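Nicotinate phosphoribosyltransferase (Porphyromonas gingivalis, PDB 2IM5) probably catalyses the ATP-dependent transfer of a phosphoribosyl group from 5-phosphoribosyl 1-diphosphate to nicotinate, giving nicotinate ribonucleotide for NAD(+) biosynthesis. Local coordinates at residues N38-T43 against E343-V348; F192-V197 against H203-S208; G245-D250 against D255-N260. All blocks are in the same frame, centred on the assembly; numbering follows the deposited sequence.

Interaction 3 is fully buried, whereas interactions 1 and 2 are each part core and part surface. Interactions 2 and 3 reach the same parallel sheet at its two outermost strands within the chain, 206-207 and 246-248, with centres about 25 Å apart. Their chemistry differs accordingly: interaction 2 pairs neighbouring strands by backbone hydrogen bonds and adds a cation-pi contact, while interaction 3 packs a helix on the sheet edge through one phenylalanine ring. Interaction 1 lies at the end of the other, antiparallel sheet, where a loop and the approach to a strand, 300 residues apart in sequence, meet through amides and a leucine methyl.

Interaction 1 (N38-T43 against E343-V348); sequences NRQGFT and EPLNIV
Asn38 and Asn346 mark the closest backbone approach, CA to CA 6.1 Å, where the loop 38-43 passes the run 343-348 just as the latter enters its strand at Ile347. Their side chains cross at about a right angle, with the two amide planes 64° apart, so the groups do not stack flat on one another. CB of Asn346 lies against the Asn38 amide, 3.7 Å from Asn38 CG. The carboxamide oxygen OD1 of Asn346 is taken by Arg37, the residue just before Asn38, with a weak second bond from Arg169. Next along, Gln40 extends its chain beyond CG and brings the NE2 end of its amide to one methyl branch of Leu345, the two side chains crossing at about a right angle: NE2 of Gln40 is 3.4 Å from CD2 of Leu345, a van der Waals contact between a polar end and a buried leucine. Gln40 and Leu345 both rest on Tyr131 of helix 120-134, and Leu345 also meets Tyr132. Asp36 accepts bonds from the backbone N of Asn38 and of Gln40, and Val348 pairs with Ile35, so the contact sits just beyond the end where antiparallel strands 29-36 and 347-355 pair, with helix 120-134 packed against it.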
ATOM      1  N   ASN A  38     -13.193   6.338  11.619  1.00 41.04           N
ATOM      2  CA  ASN A  38     -14.559   6.821  11.743  1.00 43.23           C
ATOM      3  C   ASN A  38     -15.087   6.476  13.129  1.00 45.34           C
ATOM      4  O   ASN A  38     -16.229   6.788  13.465  1.00 46.35           O
ATOM      5  CB  ASN A  38     -15.452   6.197  10.670  1.00 42.63           C
ATOM      6  CG  ASN A  38     -15.371   6.930   9.344  1.00 42.61           C
ATOM      7  OD1 ASN A  38     -15.939   6.489   8.348  1.00 44.49           O
ATOM      8  ND2 ASN A  38     -14.672   8.059   9.327  1.00 42.79           N
ATOM      9  N   ARG A  39     -14.241   5.834  13.929  1.00 46.95           N
ATOM     10  CA  ARG A  39     -14.598   5.440  15.289  1.00 48.27           C
ATOM     11  C   ARG A  39     -15.969   4.777  15.397  1.00 47.48           C
ATOM     12  O   ARG A  39     -16.762   5.117  16.275  1.00 48.74           O
ATOM     13  CB  ARG A  39     -14.548   6.651  16.225  1.00 51.18           C
ATOM     14  CG  ARG A  39     -13.162   7.223  16.440  1.00 54.06           C
ATOM     15  CD  ARG A  39     -13.176   8.266  17.553  1.00 58.19           C
ATOM     16  NE  ARG A  39     -11.860   8.863  17.769  1.00 61.26           N
ATOM     17  CZ  ARG A  39     -10.783   8.191  18.169  1.00 62.68           C
ATOM     18  NH1 ARG A  39     -10.857   6.886  18.405  1.00 63.48           N
ATOM     19  NH2 ARG A  39      -9.626   8.825  18.325  1.00 62.83           N
ATOM     20  N   GLN A  40     -16.247   3.838  14.503  1.00 45.74           N
ATOM     21  CA  GLN A  40     -17.515   3.123  14.524  1.00 44.52           C
ATOM     22  C   GLN A  40     -17.551   2.196  15.730  1.00 44.07           C
ATOM     23  O   GLN A  40     -16.514   1.713  16.187  1.00 44.18           O
ATOM     24  CB  GLN A  40     -17.679   2.288  13.255  1.00 43.82           C
ATOM     25  CG  GLN A  40     -17.917   3.094  11.997  1.00 45.74           C
ATOM     26  CD  GLN A  40     -17.960   2.219  10.759  1.00 46.46           C
ATOM     27  OE1 GLN A  40     -18.529   1.125  10.777  1.00 46.51           O
ATOM     28  NE2 GLN A  40     -17.372   2.700   9.672  1.00 46.38           N
ATOM     29  N   GLY A  41     -18.748   1.946  16.245  1.00 43.00           N
ATOM     30  CA  GLY A  41     -18.874   1.059  17.385  1.00 41.72           C
ATOM     31  C   GLY A  41     -18.888  -0.380  16.908  1.00 40.68           C
ATOM     32  O   GLY A  41     -19.545  -0.705  15.924  1.00 39.89           O
ATOM     33  N   PHE A  42     -18.158  -1.243  17.601  1.00 39.72           N
ATOM     34  CA  PHE A  42     -18.096  -2.650  17.233  1.00 39.06           C
ATOM     35  C   PHE A  42     -18.426  -3.516  18.433  1.00 39.06           C
ATOM     36  O   PHE A  42     -18.139  -3.154  19.573  1.00 38.92           O
ATOM     37  CB  PHE A  42     -16.701  -2.997  16.702  1.00 39.09           C
ATOM     38  CG  PHE A  42     -16.485  -2.600  15.273  1.00 37.58           C
ATOM     39  CD1 PHE A  42     -17.007  -3.373  14.241  1.00 37.26           C
ATOM     40  CD2 PHE A  42     -15.766  -1.456  14.956  1.00 36.45           C
ATOM     41  CE1 PHE A  42     -16.813  -3.013  12.912  1.00 36.27           C
ATOM     42  CE2 PHE A  42     -15.569  -1.085  13.630  1.00 36.61           C
ATOM     43  CZ  PHE A  42     -16.095  -1.868  12.606  1.00 36.55           C
ATOM     44  N   THR A  43     -19.029  -4.665  18.166  1.00 39.18           N
ATOM     45  CA  THR A  43     -19.423  -5.583  19.220  1.00 39.60           C
ATOM     46  C   THR A  43     -18.444  -6.729  19.360  1.00 39.95           C
ATOM     47  O   THR A  43     -17.677  -7.023  18.443  1.00 40.75           O
ATOM     48  CB  THR A  43     -20.802  -6.183  18.938  1.00 40.14           C
ATOM     49  OG1 THR A  43     -20.740  -6.960  17.734  1.00 40.88           O
ATOM     50  CG2 THR A  43     -21.840  -5.081  18.783  1.00 40.19           C
ATOM     51  N   GLU A 343     -20.996   2.476   1.496  1.00 39.57           N
ATOM     52  CA  GLU A 343     -19.784   3.282   1.511  1.00 40.07           C
ATOM     53  C   GLU A 343     -18.592   2.520   2.082  1.00 37.76           C
ATOM     54  O   GLU A 343     -18.739   1.701   2.985  1.00 36.93           O
ATOM     55  CB  GLU A 343     -20.017   4.559   2.316  1.00 43.22           C
ATOM     56  CG  GLU A 343     -20.390   4.332   3.783  1.00 50.44           C
ATOM     57  CD  GLU A 343     -21.695   3.559   3.966  1.00 53.41           C
ATOM     58  OE1 GLU A 343     -21.682   2.314   3.843  1.00 55.73           O
ATOM     59  OE2 GLU A 343     -22.736   4.203   4.226  1.00 55.84           O
ATOM     60  N   PRO A 344     -17.390   2.778   1.548  1.00 35.64           N
ATOM     61  CA  PRO A 344     -16.162   2.119   2.001  1.00 34.12           C
ATOM     62  C   PRO A 344     -15.850   2.451   3.455  1.00 32.14           C
ATOM     63  O   PRO A 344     -16.176   3.538   3.931  1.00 31.01           O
ATOM     64  CB  PRO A 344     -15.098   2.683   1.062  1.00 34.62           C
ATOM     65  CG  PRO A 344     -15.876   3.001  -0.186  1.00 36.18           C
ATOM     66  CD  PRO A 344     -17.124   3.626   0.375  1.00 35.74           C
ATOM     67  N   LEU A 345     -15.226   1.512   4.156  1.00 30.20           N
ATOM     68  CA  LEU A 345     -14.843   1.733   5.545  1.00 30.26           C
ATOM     69  C   LEU A 345     -13.599   2.600   5.531  1.00 31.32           C
ATOM     70  O   LEU A 345     -12.787   2.521   4.602  1.00 31.59           O
ATOM     71  CB  LEU A 345     -14.519   0.410   6.240  1.00 29.62           C
ATOM     72  CG  LEU A 345     -15.679  -0.533   6.555  1.00 28.36           C
ATOM     73  CD1 LEU A 345     -15.147  -1.766   7.269  1.00 27.91           C
ATOM     74  CD2 LEU A 345     -16.690   0.186   7.429  1.00 28.58           C
ATOM     75  N   ASN A 346     -13.442   3.432   6.550  1.00 31.74           N
ATOM     76  CA  ASN A 346     -12.274   4.293   6.626  1.00 31.70           C
ATOM     77  C   ASN A 346     -11.308   3.682   7.634  1.00 30.51           C
ATOM     78  O   ASN A 346     -11.124   4.205   8.736  1.00 31.69           O
ATOM     79  CB  ASN A 346     -12.687   5.699   7.055  1.00 33.95           C
ATOM     80  CG  ASN A 346     -11.529   6.672   7.038  1.00 36.68           C
ATOM     81  OD1 ASN A 346     -10.538   6.467   6.331  1.00 40.08           O
ATOM     82  ND2 ASN A 346     -11.649   7.745   7.807  1.00 38.82           N
ATOM     83  N   ILE A 347     -10.695   2.571   7.235  1.00 28.00           N
ATOM     84  CA  ILE A 347      -9.770   1.843   8.095  1.00 26.77           C
ATOM     85  C   ILE A 347      -8.340   1.709   7.576  1.00 25.69           C
ATOM     86  O   ILE A 347      -8.097   1.663   6.369  1.00 25.44           O
ATOM     87  CB  ILE A 347     -10.303   0.420   8.355  1.00 26.65           C
ATOM     88  CG1 ILE A 347     -10.599  -0.272   7.020  1.00 25.85           C
ATOM     89  CG2 ILE A 347     -11.556   0.481   9.217  1.00 28.88           C
ATOM     90  CD1 ILE A 347     -11.064  -1.708   7.166  1.00 25.75           C
ATOM     91  N   VAL A 348      -7.400   1.630   8.511  1.00 24.24           N
ATOM     92  CA  VAL A 348      -5.990   1.457   8.189  1.00 24.31           C
ATOM     93  C   VAL A 348      -5.351   0.614   9.284  1.00 23.85           C
ATOM     94  O   VAL A 348      -5.939   0.409  10.347  1.00 22.77           O
ATOM     95  CB  VAL A 348      -5.226   2.812   8.105  1.00 24.01           C
ATOM     96  CG1 VAL A 348      -5.758   3.644   6.959  1.00 24.87           C
ATOM     97  CG2 VAL A 348      -5.350   3.585   9.423  1.00 24.74           C
TER

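Interaction 2 (F192-V197 against H203-S208); sequences FGTSNV and HGLRVS
Thr194 turns both its backbone N and O to the neighbouring strand: N donates to Arg206 O (3.0 Å, 159° at the hydrogen), nearly along the C=O axis, and O accepts from Ser208 N at 2.8 Å. The second bond is more bent, with the donor standing well above the carbonyl plane. Together they make the parallel bridge of Thr194 with Val207. A water extends the link, donating to Phe192 O and accepting from Arg206 N. Thr194 OG1 takes the N-H of Asn196, closing an ST turn as the chain leaves the strand.

Farther out, the Arg206 chain bends at chi3 (-72°) and brings NE over one face of the Phe192 ring, toward its rim, an off-centre cation-pi contact with CZ of Arg206 4.5 Å from the ring centroid. Ring and guanidinium planes are 50° apart, far from a flat stack. Ser208 meets the edge of the same ring, its CB 3.7 Å from Phe192 CD2, while its OG bonds to Ser163. On the face that carries Thr194 and Val207, CG1 of Val197, from the start of the helix, touches CG1 of Val207 at 4.2 Å.

This is a beta-alpha-beta crossover: helix 197-203, which Asn196 N-caps and a Schellman motif at Gly204 ends, packs Ala200 on Thr194 and Val207, with helix 12-24 alongside and strand 162-164 on the far side of strand 191-194.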
ATOM      1  N   PHE A 192      -2.443  -1.194 -16.515  1.00 21.81           N
ATOM      2  CA  PHE A 192      -1.067  -1.637 -16.344  1.00 21.70           C
ATOM      3  C   PHE A 192      -1.015  -2.976 -15.610  1.00 21.67           C
ATOM      4  O   PHE A 192      -0.327  -3.910 -16.033  1.00 22.11           O
ATOM      5  CB  PHE A 192      -0.265  -0.600 -15.561  1.00 22.56           C
ATOM      6  CG  PHE A 192       1.163  -0.999 -15.334  1.00 24.95           C
ATOM      7  CD1 PHE A 192       2.084  -0.957 -16.376  1.00 24.78           C
ATOM      8  CD2 PHE A 192       1.576  -1.474 -14.092  1.00 24.75           C
ATOM      9  CE1 PHE A 192       3.393  -1.384 -16.184  1.00 25.13           C
ATOM     10  CE2 PHE A 192       2.885  -1.905 -13.889  1.00 25.26           C
ATOM     11  CZ  PHE A 192       3.795  -1.860 -14.940  1.00 25.04           C
ATOM     12  N   GLY A 193      -1.745  -3.064 -14.503  1.00 20.47           N
ATOM     13  CA  GLY A 193      -1.759  -4.291 -13.730  1.00 19.80           C
ATOM     14  C   GLY A 193      -2.498  -4.101 -12.421  1.00 19.06           C
ATOM     15  O   GLY A 193      -3.264  -3.150 -12.272  1.00 18.70           O
ATOM     16  N   THR A 194      -2.272  -5.003 -11.475  1.00 19.35           N
ATOM     17  CA  THR A 194      -2.928  -4.921 -10.178  1.00 19.97           C
ATOM     18  C   THR A 194      -1.950  -5.185  -9.039  1.00 19.91           C
ATOM     19  O   THR A 194      -0.946  -5.885  -9.205  1.00 19.01           O
ATOM     20  CB  THR A 194      -4.075  -5.937 -10.063  1.00 20.69           C
ATOM     21  OG1 THR A 194      -4.668  -5.847  -8.758  1.00 21.51           O
ATOM     22  CG2 THR A 194      -3.551  -7.345 -10.275  1.00 19.84           C
ATOM     23  N   SER A 195      -2.263  -4.615  -7.884  1.00 18.14           N
ATOM     24  CA  SER A 195      -1.435  -4.775  -6.711  1.00 18.30           C
ATOM     25  C   SER A 195      -1.703  -6.130  -6.066  1.00 18.14           C
ATOM     26  O   SER A 195      -0.833  -6.685  -5.388  1.00 17.77           O
ATOM     27  CB  SER A 195      -1.725  -3.642  -5.727  1.00 19.29           C
ATOM     28  OG  SER A 195      -0.893  -3.740  -4.591  1.00 22.99           O
ATOM     29  N   ASN A 196      -2.908  -6.659  -6.287  1.00 17.30           N
ATOM     30  CA  ASN A 196      -3.301  -7.954  -5.733  1.00 17.53           C
ATOM     31  C   ASN A 196      -2.587  -9.067  -6.495  1.00 17.85           C
ATOM     32  O   ASN A 196      -2.955  -9.394  -7.631  1.00 19.63           O
ATOM     33  CB  ASN A 196      -4.814  -8.135  -5.849  1.00 17.15           C
ATOM     34  CG  ASN A 196      -5.309  -9.347  -5.098  1.00 16.45           C
ATOM     35  OD1 ASN A 196      -4.776 -10.450  -5.248  1.00 17.67           O
ATOM     36  ND2 ASN A 196      -6.340  -9.154  -4.281  1.00 18.72           N
ATOM     37  N   VAL A 197      -1.572  -9.656  -5.872  1.00 17.55           N
ATOM     38  CA  VAL A 197      -0.781 -10.706  -6.522  1.00 17.16           C
ATOM     39  C   VAL A 197      -1.607 -11.917  -6.951  1.00 19.01           C
ATOM     40  O   VAL A 197      -1.391 -12.468  -8.036  1.00 19.14           O
ATOM     41  CB  VAL A 197       0.379 -11.159  -5.612  1.00 16.84           C
ATOM     42  CG1 VAL A 197       1.294 -12.127  -6.360  1.00 15.56           C
ATOM     43  CG2 VAL A 197       1.160  -9.935  -5.141  1.00 14.09           C
ATOM     44  N   HIS A 203      -5.866 -13.679 -13.313  1.00 23.27           N
ATOM     45  CA  HIS A 203      -6.266 -13.026 -14.550  1.00 24.82           C
ATOM     46  C   HIS A 203      -5.144 -12.733 -15.539  1.00 25.27           C
ATOM     47  O   HIS A 203      -5.363 -12.046 -16.538  1.00 26.91           O
ATOM     48  CB  HIS A 203      -7.018 -11.738 -14.223  1.00 24.84           C
ATOM     49  CG  HIS A 203      -8.292 -11.965 -13.473  1.00 25.01           C
ATOM     50  ND1 HIS A 203      -9.373 -12.620 -14.022  1.00 25.04           N
ATOM     51  CD2 HIS A 203      -8.648 -11.652 -12.204  1.00 26.75           C
ATOM     52  CE1 HIS A 203     -10.340 -12.701 -13.124  1.00 26.90           C
ATOM     53  NE2 HIS A 203      -9.925 -12.121 -12.011  1.00 26.91           N
ATOM     54  N   GLY A 204      -3.953 -13.251 -15.263  1.00 25.04           N
ATOM     55  CA  GLY A 204      -2.825 -13.055 -16.160  1.00 23.60           C
ATOM     56  C   GLY A 204      -2.434 -11.605 -16.369  1.00 23.55           C
ATOM     57  O   GLY A 204      -2.190 -11.176 -17.493  1.00 23.87           O
ATOM     58  N   LEU A 205      -2.373 -10.847 -15.283  1.00 21.88           N
ATOM     59  CA  LEU A 205      -2.005  -9.444 -15.351  1.00 21.00           C
ATOM     60  C   LEU A 205      -0.656  -9.234 -14.670  1.00 20.24           C
ATOM     61  O   LEU A 205      -0.190 -10.093 -13.927  1.00 19.31           O
ATOM     62  CB  LEU A 205      -3.059  -8.594 -14.634  1.00 21.48           C
ATOM     63  CG  LEU A 205      -4.496  -8.636 -15.166  1.00 22.57           C
ATOM     64  CD1 LEU A 205      -5.407  -7.883 -14.197  1.00 22.00           C
ATOM     65  CD2 LEU A 205      -4.559  -8.014 -16.564  1.00 19.48           C
ATOM     66  N   ARG A 206      -0.035  -8.090 -14.933  1.00 20.24           N
ATOM     67  CA  ARG A 206       1.230  -7.746 -14.301  1.00 21.00           C
ATOM     68  C   ARG A 206       0.912  -7.317 -12.867  1.00 20.69           C
ATOM     69  O   ARG A 206      -0.187  -6.822 -12.596  1.00 17.70           O
ATOM     70  CB  ARG A 206       1.889  -6.556 -15.006  1.00 25.57           C
ATOM     71  CG  ARG A 206       2.483  -6.834 -16.376  1.00 31.67           C
ATOM     72  CD  ARG A 206       3.227  -5.599 -16.885  1.00 35.94           C
ATOM     73  NE  ARG A 206       2.314  -4.524 -17.267  1.00 40.65           N
ATOM     74  CZ  ARG A 206       1.755  -4.406 -18.468  1.00 41.72           C
ATOM     75  NH1 ARG A 206       2.019  -5.289 -19.420  1.00 45.10           N
ATOM     76  NH2 ARG A 206       0.916  -3.411 -18.719  1.00 44.26           N
ATOM     77  N   VAL A 207       1.856  -7.514 -11.948  1.00 19.66           N
ATOM     78  CA  VAL A 207       1.636  -7.063 -10.582  1.00 20.16           C
ATOM     79  C   VAL A 207       2.134  -5.626 -10.601  1.00 21.15           C
ATOM     80  O   VAL A 207       3.030  -5.294 -11.371  1.00 22.92           O
ATOM     81  CB  VAL A 207       2.435  -7.875  -9.540  1.00 19.66           C
ATOM     82  CG1 VAL A 207       1.887  -9.290  -9.462  1.00 19.68           C
ATOM     83  CG2 VAL A 207       3.913  -7.887  -9.899  1.00 21.00           C
ATOM     84  N   SER A 208       1.560  -4.774  -9.766  1.00 20.99           N
ATOM     85  CA  SER A 208       1.953  -3.375  -9.738  1.00 22.29           C
ATOM     86  C   SER A 208       1.962  -2.827  -8.318  1.00 23.83           C
ATOM     87  O   SER A 208       1.064  -3.114  -7.527  1.00 24.59           O
ATOM     88  CB  SER A 208       0.983  -2.571 -10.611  1.00 23.09           C
ATOM     89  OG  SER A 208       1.196  -1.181 -10.506  1.00 24.00           O
TER
HETATM   90  O   HOH W   1      -1.377  -6.331 -16.748  1.00 19.61           O

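Interaction 3 (G245-D250 against D255-N260); sequences GTVLTD and DVFMRN
Phe257 reaches from its helix to the chain leaving strand 246-248, and Thr249 lies across the ring it brings. The methyl CG2 of Thr249 sits over one face, 3.6 Å from the Phe257 centroid and only 16° off the normal, a well-aligned CH-pi contact. The two side chains cross at about a right angle, with Thr249 CB 3.6 Å from Phe257 CG. The threonine torsion decides which branch faces the ring: at chi1 70° CG2 stands anti to the carbonyl carbon, over the ring, while OG1, between the backbone N and the carbonyl carbon, hydrogen-bonds to Thr254 OG1 at the start of the helix.

Val247 and Phe257 reach toward each other from opposite directions. The two valine methyls share the far end of the ring: CG1 of Val247 lies 3.8 Å from Phe257 CZ, and CG2 is equally near CE1. The Leu248 carbonyl oxygen approaches CE1 obliquely. At the base of the side chain, Thr249 O is 3.3 Å from Phe257 CB.

Strand 246-248 is outermost, within this chain, in the parallel sheet of a family of the TIM-barrel clan, and helix 254-260 follows it after a short connection. Val247 bonds through its backbone to Ser271 and Arg273, which ties it to strand 271-274. Leu248 faces away from the helix, and its side chain touches His213, the predicted phosphohistidine, which is unmodified in this model; Asp250 touches the same histidine.

Met258 comes in beside Phe257, its CE 4.3 Å from Thr249 CG2, and also rests on Leu272. Asn229 and Met233 of helix 228-240 and the ring of Phe261 also touch Phe257.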
ATOM      1  N   GLY A 245      11.888   0.853  -8.980  1.00 21.47           N
ATOM      2  CA  GLY A 245      12.395   2.202  -8.788  1.00 21.58           C
ATOM      3  C   GLY A 245      11.444   3.376  -8.607  1.00 20.47           C
ATOM      4  O   GLY A 245      11.640   4.415  -9.221  1.00 22.51           O
ATOM      5  N   THR A 246      10.423   3.228  -7.775  1.00 20.55           N
ATOM      6  CA  THR A 246       9.491   4.325  -7.518  1.00 20.49           C
ATOM      7  C   THR A 246       9.642   4.696  -6.056  1.00 20.48           C
ATOM      8  O   THR A 246       9.790   3.820  -5.208  1.00 20.27           O
ATOM      9  CB  THR A 246       8.033   3.910  -7.761  1.00 21.56           C
ATOM     10  OG1 THR A 246       7.869   3.528  -9.130  1.00 21.99           O
ATOM     11  CG2 THR A 246       7.087   5.066  -7.456  1.00 18.63           C
ATOM     12  N   VAL A 247       9.626   5.984  -5.746  1.00 20.45           N
ATOM     13  CA  VAL A 247       9.773   6.382  -4.358  1.00 20.28           C
ATOM     14  C   VAL A 247       8.671   7.313  -3.857  1.00 20.74           C
ATOM     15  O   VAL A 247       8.209   8.200  -4.578  1.00 20.17           O
ATOM     16  CB  VAL A 247      11.156   7.040  -4.120  1.00 21.88           C
ATOM     17  CG1 VAL A 247      11.285   8.304  -4.951  1.00 22.74           C
ATOM     18  CG2 VAL A 247      11.344   7.341  -2.627  1.00 23.10           C
ATOM     19  N   LEU A 248       8.238   7.069  -2.620  1.00 21.66           N
ATOM     20  CA  LEU A 248       7.226   7.876  -1.952  1.00 21.49           C
ATOM     21  C   LEU A 248       7.958   9.066  -1.355  1.00 21.81           C
ATOM     22  O   LEU A 248       9.017   8.902  -0.750  1.00 22.79           O
ATOM     23  CB  LEU A 248       6.553   7.077  -0.835  1.00 22.40           C
ATOM     24  CG  LEU A 248       5.284   6.318  -1.216  1.00 23.15           C
ATOM     25  CD1 LEU A 248       4.867   5.414  -0.067  1.00 24.86           C
ATOM     26  CD2 LEU A 248       4.175   7.315  -1.545  1.00 22.82           C
ATOM     27  N   THR A 249       7.386  10.255  -1.496  1.00 21.09           N
ATOM     28  CA  THR A 249       8.032  11.468  -1.011  1.00 19.80           C
ATOM     29  C   THR A 249       7.396  12.186   0.175  1.00 19.08           C
ATOM     30  O   THR A 249       8.047  13.012   0.803  1.00 19.66           O
ATOM     31  CB  THR A 249       8.135  12.506  -2.148  1.00 20.93           C
ATOM     32  OG1 THR A 249       6.823  12.995  -2.462  1.00 21.94           O
ATOM     33  CG2 THR A 249       8.732  11.873  -3.401  1.00 21.69           C
ATOM     34  N   ASP A 250       6.151  11.867   0.505  1.00 18.63           N
ATOM     35  CA  ASP A 250       5.460  12.584   1.582  1.00 18.63           C
ATOM     36  C   ASP A 250       5.554  12.068   3.020  1.00 17.30           C
ATOM     37  O   ASP A 250       4.963  12.676   3.917  1.00 17.54           O
ATOM     38  CB  ASP A 250       3.980  12.732   1.208  1.00 19.18           C
ATOM     39  CG  ASP A 250       3.229  11.408   1.260  1.00 22.58           C
ATOM     40  OD1 ASP A 250       3.864  10.353   1.059  1.00 23.35           O
ATOM     41  OD2 ASP A 250       2.000  11.413   1.493  1.00 24.62           O
ATOM     42  N   ASP A 255       8.341  18.544   0.907  1.00 19.07           N
ATOM     43  CA  ASP A 255       9.334  19.618   0.888  1.00 20.89           C
ATOM     44  C   ASP A 255      10.651  19.127   1.489  1.00 20.60           C
ATOM     45  O   ASP A 255      11.729  19.465   0.995  1.00 17.65           O
ATOM     46  CB  ASP A 255       8.843  20.853   1.661  1.00 25.81           C
ATOM     47  CG  ASP A 255       7.733  21.605   0.923  1.00 30.92           C
ATOM     48  OD1 ASP A 255       7.576  21.395  -0.301  1.00 31.01           O
ATOM     49  OD2 ASP A 255       7.028  22.416   1.563  1.00 33.83           O
ATOM     50  N   VAL A 256      10.558  18.331   2.555  1.00 18.86           N
ATOM     51  CA  VAL A 256      11.748  17.795   3.198  1.00 19.03           C
ATOM     52  C   VAL A 256      12.410  16.798   2.242  1.00 21.17           C
ATOM     53  O   VAL A 256      13.625  16.798   2.069  1.00 19.86           O
ATOM     54  CB  VAL A 256      11.394  17.086   4.518  1.00 19.71           C
ATOM     55  CG1 VAL A 256      12.585  16.273   5.008  1.00 20.11           C
ATOM     56  CG2 VAL A 256      10.990  18.120   5.568  1.00 18.82           C
ATOM     57  N   PHE A 257      11.602  15.955   1.605  1.00 21.18           N
ATOM     58  CA  PHE A 257      12.134  14.975   0.663  1.00 21.50           C
ATOM     59  C   PHE A 257      12.909  15.659  -0.462  1.00 22.32           C
ATOM     60  O   PHE A 257      14.074  15.347  -0.710  1.00 23.61           O
ATOM     61  CB  PHE A 257      11.006  14.155   0.037  1.00 20.28           C
ATOM     62  CG  PHE A 257      11.487  13.119  -0.943  1.00 20.00           C
ATOM     63  CD1 PHE A 257      11.755  11.823  -0.528  1.00 18.70           C
ATOM     64  CD2 PHE A 257      11.716  13.456  -2.278  1.00 21.00           C
ATOM     65  CE1 PHE A 257      12.246  10.873  -1.424  1.00 19.51           C
ATOM     66  CE2 PHE A 257      12.208  12.521  -3.181  1.00 21.33           C
ATOM     67  CZ  PHE A 257      12.474  11.224  -2.752  1.00 21.36           C
ATOM     68  N   MET A 258      12.249  16.590  -1.144  1.00 24.41           N
ATOM     69  CA  MET A 258      12.858  17.309  -2.261  1.00 24.60           C
ATOM     70  C   MET A 258      14.140  18.031  -1.870  1.00 26.27           C
ATOM     71  O   MET A 258      15.138  17.962  -2.589  1.00 26.26           O
ATOM     72  CB  MET A 258      11.859  18.305  -2.863  1.00 22.49           C
ATOM     73  CG  MET A 258      10.721  17.649  -3.642  1.00 21.26           C
ATOM     74  SD  MET A 258      11.273  16.534  -4.982  1.00 14.46           S
ATOM     75  CE  MET A 258       9.816  15.621  -5.233  1.00 18.82           C
ATOM     76  N   ARG A 259      14.113  18.714  -0.733  1.00 27.77           N
ATOM     77  CA  ARG A 259      15.282  19.439  -0.261  1.00 30.36           C
ATOM     78  C   ARG A 259      16.489  18.517  -0.098  1.00 30.58           C
ATOM     79  O   ARG A 259      17.625  18.933  -0.331  1.00 32.44           O
ATOM     80  CB  ARG A 259      14.979  20.123   1.079  1.00 33.21           C
ATOM     81  CG  ARG A 259      16.095  21.025   1.587  1.00 36.32           C
ATOM     82  CD  ARG A 259      15.767  21.597   2.965  1.00 42.12           C
ATOM     83  NE  ARG A 259      14.452  22.236   2.994  1.00 46.03           N
ATOM     84  CZ  ARG A 259      13.426  21.807   3.723  1.00 46.40           C
ATOM     85  NH1 ARG A 259      13.560  20.737   4.496  1.00 46.61           N
ATOM     86  NH2 ARG A 259      12.261  22.440   3.668  1.00 47.44           N
ATOM     87  N   ASN A 260      16.249  17.264   0.285  1.00 29.22           N
ATOM     88  CA  ASN A 260      17.345  16.315   0.498  1.00 28.94           C
ATOM     89  C   ASN A 260      17.509  15.252  -0.603  1.00 27.92           C
ATOM     90  O   ASN A 260      18.302  14.314  -0.465  1.00 27.00           O
ATOM     91  CB  ASN A 260      17.171  15.620   1.854  1.00 31.10           C
ATOM     92  CG  ASN A 260      17.051  16.610   3.010  1.00 34.47           C
ATOM     93  OD1 ASN A 260      15.949  16.900   3.490  1.00 35.63           O
ATOM     94  ND2 ASN A 260      18.189  17.148   3.448  1.00 34.25           N
TER